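Local coordinates for oxalate biosynthetic component 1 (Burkholderia thailandensis, PDB 5IKY), which is a bifunctional enzyme of quorum sensing-dependent oxalate production, combining a serine hydrolase activity with an additional lyase activity, at residues A[22-27]-A[242-247]; A[103-107]-A[183-187]. All coordinates share one frame; numbering follows the deposited sequence.

Overall arrangement
The chain starts with strand 4-9 of a curled parallel sheet, consistent with the TIM-barrel clan of the beta-keto acid cleavage enzyme family. It then runs through 22-27 into strand 26-28 and on into the N-terminal domain named for oxalate biosynthetic component A. There the loop 103-107 meets residues 183-187, and contact 2 closes the inner loop. The chain next passes strand 223-226 of the parallel sheet and reaches 242-247. Contact 1 closes the outer loop there, with contact 2 nested inside. Contact 1 joins two small antiparallel sheets, and contact 2 joins a surface loop to the edge of a third. Their centres are about 16 Å apart, and CE2 of Phe26 packs 3.8 Å from CB of Cys187.

Contact 1: A[22-27]-A[242-247]; sequences LEPKFI and LNTPIG
Pro24 and Ile246 meet obliquely at the middle of this contact. CG of the Pro24 ring lies 3.5 Å from CD1 of Ile246. CG of Pro24 is also 3.6 Å from the carbonyl O of Thr244, and therefore touches both a methyl group and a peptide oxygen. Thr244 comes in beside it. CG2 of Thr244, anti to the backbone N, is 3.9 Å from CD of Pro24 and also approaches the carbonyl O of Leu22. The Thr244 hydroxyl turns to its own segment and donates to OD1 of Asn243. CD1 of Leu242 packs on the same proline ring, 4.0 Å from CG of Pro24 and close to its CB. CD1 of Leu242 also packs 4.1 Å from CG1 of Ile27, which extends the apolar patch along the chain.

Glu23 supplies the polar part. Its CG stands anti to the carbonyl carbon (chi1 -79°), and the chain is extended beyond it. This carries the carboxylate to Gly247 at the far end of 242-247. Gly247 N donates to OE2 of Glu23 at 2.8 Å. The bond is bent, with 137° at the hydrogen, and the donor lies well above the carboxylate plane.

The contact joins two small sheets. Strand 26-28 is an edge of a three-stranded antiparallel sheet, where Ile27 pairs with His191. Strand 246-248 forms a two-stranded antiparallel sheet with 235-237. Leu47 of helix 37-49 touches both Ile27 and Ile246, and His157 of strand 156-160 packs against Pro24.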
loop_
_atom_site.group_PDB
_atom_site.type_symbol
_atom_site.label_atom_id
_atom_site.label_comp_id
_atom_site.label_asym_id
_atom_site.label_seq_id
_atom_site.Cartn_x
_atom_site.Cartn_y
_atom_site.Cartn_z
ATOM N N LEU A 22 -28.330 -2.364 9.513
ATOM C CA LEU A 22 -29.097 -3.510 9.983
ATOM C C LEU A 22 -30.024 -3.152 11.143
ATOM O O LEU A 22 -30.552 -4.033 11.819
ATOM C CB LEU A 22 -28.150 -4.640 10.393
ATOM C CG LEU A 22 -27.196 -5.101 9.290
ATOM C CD1 LEU A 22 -26.365 -6.287 9.750
ATOM C CD2 LEU A 22 -27.969 -5.442 8.023
ATOM N N GLU A 23 -30.218 -1.857 11.368
ATOM C CA GLU A 23 -31.197 -1.384 12.338
ATOM C C GLU A 23 -32.492 -1.026 11.628
ATOM O O GLU A 23 -32.463 -0.551 10.492
ATOM C CB GLU A 23 -30.669 -0.169 13.104
ATOM C CG GLU A 23 -29.693 -0.490 14.217
ATOM C CD GLU A 23 -29.341 0.731 15.042
ATOM O OE1 GLU A 23 -29.941 1.803 14.807
ATOM O OE2 GLU A 23 -28.466 0.621 15.925
ATOM N N PRO A 24 -33.636 -1.261 12.289
ATOM C CA PRO A 24 -34.925 -0.834 11.734
ATOM C C PRO A 24 -34.938 0.666 11.443
ATOM O O PRO A 24 -34.332 1.443 12.181
ATOM C CB PRO A 24 -35.934 -1.196 12.834
ATOM C CG PRO A 24 -35.128 -1.702 13.998
ATOM C CD PRO A 24 -33.800 -2.120 13.471
ATOM N N LYS A 25 -35.613 1.058 10.367
ATOM C CA LYS A 25 -35.632 2.451 9.940
ATOM C C LYS A 25 -37.025 3.058 10.067
ATOM O O LYS A 25 -37.248 4.210 9.693
ATOM C CB LYS A 25 -35.129 2.564 8.500
ATOM C CG LYS A 25 -33.669 2.181 8.336
ATOM C CD LYS A 25 -32.763 3.167 9.058
ATOM C CE LYS A 25 -31.569 2.470 9.688
ATOM N NZ LYS A 25 -30.853 1.604 8.715
ATOM N N PHE A 26 -37.959 2.277 10.597
ATOM C CA PHE A 26 -39.321 2.750 10.805
ATOM C C PHE A 26 -39.961 2.063 12.001
ATOM O O PHE A 26 -39.877 0.845 12.148
ATOM C CB PHE A 26 -40.173 2.521 9.552
ATOM C CG PHE A 26 -41.612 2.932 9.713
ATOM C CD1 PHE A 26 -41.971 4.269 9.695
ATOM C CD2 PHE A 26 -42.605 1.978 9.880
ATOM C CE1 PHE A 26 -43.292 4.652 9.844
ATOM C CE2 PHE A 26 -43.933 2.354 10.028
ATOM C CZ PHE A 26 -44.275 3.692 10.010
ATOM N N ILE A 27 -40.590 2.855 12.863
ATOM C CA ILE A 27 -41.333 2.314 13.991
ATOM C C ILE A 27 -42.781 2.777 13.942
ATOM O O ILE A 27 -43.065 3.958 14.156
ATOM C CB ILE A 27 -40.718 2.728 15.331
ATOM C CG1 ILE A 27 -39.271 2.248 15.415
ATOM C CG2 ILE A 27 -41.532 2.157 16.483
ATOM C CD1 ILE A 27 -38.564 2.690 16.670
ATOM N N LEU A 242 -39.816 -5.560 17.808
ATOM C CA LEU A 242 -38.613 -5.519 16.983
ATOM C C LEU A 242 -37.473 -6.307 17.623
ATOM O O LEU A 242 -37.147 -6.099 18.790
ATOM C CB LEU A 242 -38.185 -4.072 16.737
ATOM C CG LEU A 242 -39.124 -3.248 15.853
ATOM C CD1 LEU A 242 -38.657 -1.804 15.770
ATOM C CD2 LEU A 242 -39.225 -3.862 14.464
ATOM N N ASN A 243 -36.868 -7.211 16.858
ATOM C CA ASN A 243 -35.815 -8.067 17.398
ATOM C C ASN A 243 -34.433 -7.426 17.329
ATOM O O ASN A 243 -33.433 -8.056 17.671
ATOM C CB ASN A 243 -35.800 -9.422 16.679
ATOM C CG ASN A 243 -35.541 -9.306 15.184
ATOM O OD1 ASN A 243 -34.920 -8.353 14.709
ATOM N ND2 ASN A 243 -36.013 -10.294 14.434
ATOM N N THR A 244 -34.381 -6.179 16.875
ATOM C CA THR A 244 -33.131 -5.434 16.840
ATOM C C THR A 244 -33.310 -4.068 17.491
ATOM O O THR A 244 -34.167 -3.287 17.078
ATOM C CB THR A 244 -32.615 -5.250 15.401
ATOM O OG1 THR A 244 -32.382 -6.533 14.809
ATOM C CG2 THR A 244 -31.317 -4.461 15.398
ATOM N N PRO A 245 -32.500 -3.778 18.519
ATOM C CA PRO A 245 -32.610 -2.511 19.245
ATOM C C PRO A 245 -32.087 -1.328 18.441
ATOM O O PRO A 245 -31.300 -1.516 17.514
ATOM C CB PRO A 245 -31.749 -2.747 20.487
ATOM C CG PRO A 245 -30.720 -3.728 20.035
ATOM C CD PRO A 245 -31.426 -4.632 19.059
ATOM N N ILE A 246 -32.523 -0.122 18.793
ATOM C CA ILE A 246 -32.051 1.087 18.125
ATOM C C ILE A 246 -30.855 1.688 18.856
ATOM O O ILE A 246 -30.931 1.986 20.047
ATOM C CB ILE A 246 -33.154 2.153 18.030
ATOM C CG1 ILE A 246 -34.438 1.547 17.464
ATOM C CG2 ILE A 246 -32.683 3.329 17.183
ATOM C CD1 ILE A 246 -34.311 1.090 16.032
ATOM N N GLY A 247 -29.751 1.862 18.139
ATOM C CA GLY A 247 -28.560 2.450 18.721
ATOM C C GLY A 247 -28.690 3.953 18.864
ATOM O O GLY A 247 -28.984 4.654 17.894
#

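Contact 2: A[103-107]-A[183-187]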
loop_
_atom_site.group_PDB
_atom_site.type_symbol
_atom_site.label_atom_id
_atom_site.label_comp_id
_atom_site.label_asym_id
_atom_site.label_seq_id
_atom_site.Cartn_x
_atom_site.Cartn_y
_atom_site.Cartn_z
ATOM N N THR A 103 -48.114 -12.920 12.160
ATOM C CA THR A 103 -48.455 -14.053 11.313
ATOM C C THR A 103 -48.408 -13.631 9.849
ATOM O O THR A 103 -48.192 -14.453 8.958
ATOM C CB THR A 103 -49.840 -14.605 11.655
ATOM O OG1 THR A 103 -50.777 -13.523 11.712
ATOM C CG2 THR A 103 -49.806 -15.302 13.003
ATOM N N GLN A 104 -48.621 -12.341 9.615
ATOM C CA GLN A 104 -48.386 -11.739 8.309
ATOM C C GLN A 104 -46.888 -11.701 8.044
ATOM O O GLN A 104 -46.112 -11.332 8.923
ATOM C CB GLN A 104 -48.974 -10.329 8.251
ATOM C CG GLN A 104 -48.410 -9.460 7.136
ATOM C CD GLN A 104 -48.189 -8.027 7.576
ATOM O OE1 GLN A 104 -48.178 -7.728 8.769
ATOM N NE2 GLN A 104 -48.011 -7.132 6.613
ATOM N N THR A 105 -46.474 -12.084 6.840
ATOM C CA THR A 105 -45.054 -12.081 6.512
ATOM C C THR A 105 -44.816 -11.669 5.059
ATOM O O THR A 105 -45.566 -12.053 4.161
ATOM C CB THR A 105 -44.416 -13.465 6.774
ATOM O OG1 THR A 105 -44.631 -13.837 8.141
ATOM C CG2 THR A 105 -42.917 -13.432 6.508
ATOM N N SER A 106 -43.765 -10.882 4.851
ATOM C CA SER A 106 -43.396 -10.366 3.538
ATOM C C SER A 106 -42.589 -11.398 2.746
ATOM O O SER A 106 -42.214 -12.437 3.294
ATOM C CB SER A 106 -42.598 -9.067 3.702
ATOM O OG SER A 106 -43.339 -8.098 4.422
ATOM N N PRO A 107 -42.337 -11.130 1.451
ATOM C CA PRO A 107 -41.424 -12.000 0.698
ATOM C C PRO A 107 -40.041 -12.082 1.335
ATOM O O PRO A 107 -39.529 -11.078 1.830
ATOM C CB PRO A 107 -41.347 -11.324 -0.671
ATOM C CG PRO A 107 -42.649 -10.638 -0.812
ATOM C CD PRO A 107 -43.021 -10.168 0.568
ATOM N N GLY A 183 -42.771 -6.649 -2.960
ATOM C CA GLY A 183 -42.810 -6.838 -1.520
ATOM C C GLY A 183 -42.985 -5.598 -0.659
ATOM O O GLY A 183 -43.218 -5.715 0.543
ATOM N N TRP A 184 -42.862 -4.414 -1.251
ATOM C CA TRP A 184 -43.077 -3.177 -0.503
ATOM C C TRP A 184 -44.560 -3.021 -0.182
ATOM O O TRP A 184 -45.413 -3.489 -0.936
ATOM C CB TRP A 184 -42.582 -1.959 -1.283
ATOM C CG TRP A 184 -41.107 -1.936 -1.566
ATOM C CD1 TRP A 184 -40.402 -2.816 -2.335
ATOM C CD2 TRP A 184 -40.164 -0.954 -1.116
ATOM N NE1 TRP A 184 -39.077 -2.454 -2.376
ATOM C CE2 TRP A 184 -38.905 -1.314 -1.636
ATOM C CE3 TRP A 184 -40.262 0.188 -0.314
ATOM C CZ2 TRP A 184 -37.754 -0.574 -1.381
ATOM C CZ3 TRP A 184 -39.118 0.923 -0.065
ATOM C CH2 TRP A 184 -37.881 0.540 -0.595
ATOM N N ARG A 185 -44.869 -2.357 0.927
ATOM C CA ARG A 185 -46.261 -2.176 1.321
ATOM C C ARG A 185 -46.483 -0.912 2.152
ATOM O O ARG A 185 -45.550 -0.374 2.747
ATOM C CB ARG A 185 -46.748 -3.407 2.087
ATOM C CG ARG A 185 -46.130 -3.580 3.462
ATOM C CD ARG A 185 -46.281 -5.016 3.937
ATOM N NE ARG A 185 -47.445 -5.667 3.345
ATOM C CZ ARG A 185 -47.671 -6.978 3.386
ATOM N NH1 ARG A 185 -48.759 -7.483 2.821
ATOM N NH2 ARG A 185 -46.807 -7.783 3.991
ATOM N N MET A 186 -47.731 -0.450 2.182
ATOM C CA MET A 186 -48.098 0.792 2.859
ATOM C C MET A 186 -48.011 0.683 4.378
ATOM O O MET A 186 -48.233 -0.386 4.949
ATOM C CB MET A 186 -49.514 1.212 2.456
ATOM C CG MET A 186 -49.700 1.421 0.962
ATOM S SD MET A 186 -48.825 2.871 0.344
ATOM C CE MET A 186 -49.611 4.168 1.296
ATOM N N CYS A 187 -47.699 1.801 5.026
ATOM C CA CYS A 187 -47.578 1.844 6.479
ATOM C C CYS A 187 -48.528 2.865 7.086
ATOM O O CYS A 187 -49.048 3.736 6.387
ATOM C CB CYS A 187 -46.145 2.183 6.896
ATOM S SG CYS A 187 -44.869 1.448 5.869
#
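Arg185 reaches from an edge strand toward the side chains of Gln104 and Ser106. Strand 185-186 is an outer strand of a three-stranded antiparallel sheet in the N-terminal domain, and 103-107 is a loop at the surface. The two side chains of Gln104 and Arg185 approach from opposite directions. The amide end of Gln104 lies over one face of the Arg185 guanidinium, displaced toward its rim. The two planes are steeply inclined, 61° apart. The model places NE2 of Gln104 3.0 Å from NH2 of Arg185. This amide is probably turned over in the model, so the nature of that approach stays open.

Ser106 meets the same group differently. OG of Ser106 lies near the guanidinium plane, at the edge, 3.5 Å from NH2 of Arg185. The Thr105 carbonyl O lies farther off along that edge, 4.4 Å from NH2 of Arg185. Arg185 gets there by a bent chain. CG stands between the backbone N and the carbonyl carbon (chi1 70°), and the chain is bent at chi3.

Further out, the backbone of Arg185 is hydrogen-bonded to Val61 of the central strand 60-64. The same strand also reaches the loop: NH2 of Arg62 is hydrogen-bonded to the carbonyl O of Pro107. Gly183 comes between helix 176-181 and the edge strand. At its positive phi of 103° a beta carbon would press on the carbonyl O of the residue before. The Pro107 ring packs on this bare backbone, with both CG and CD of Pro107 3.9 Å from CA of Gly183.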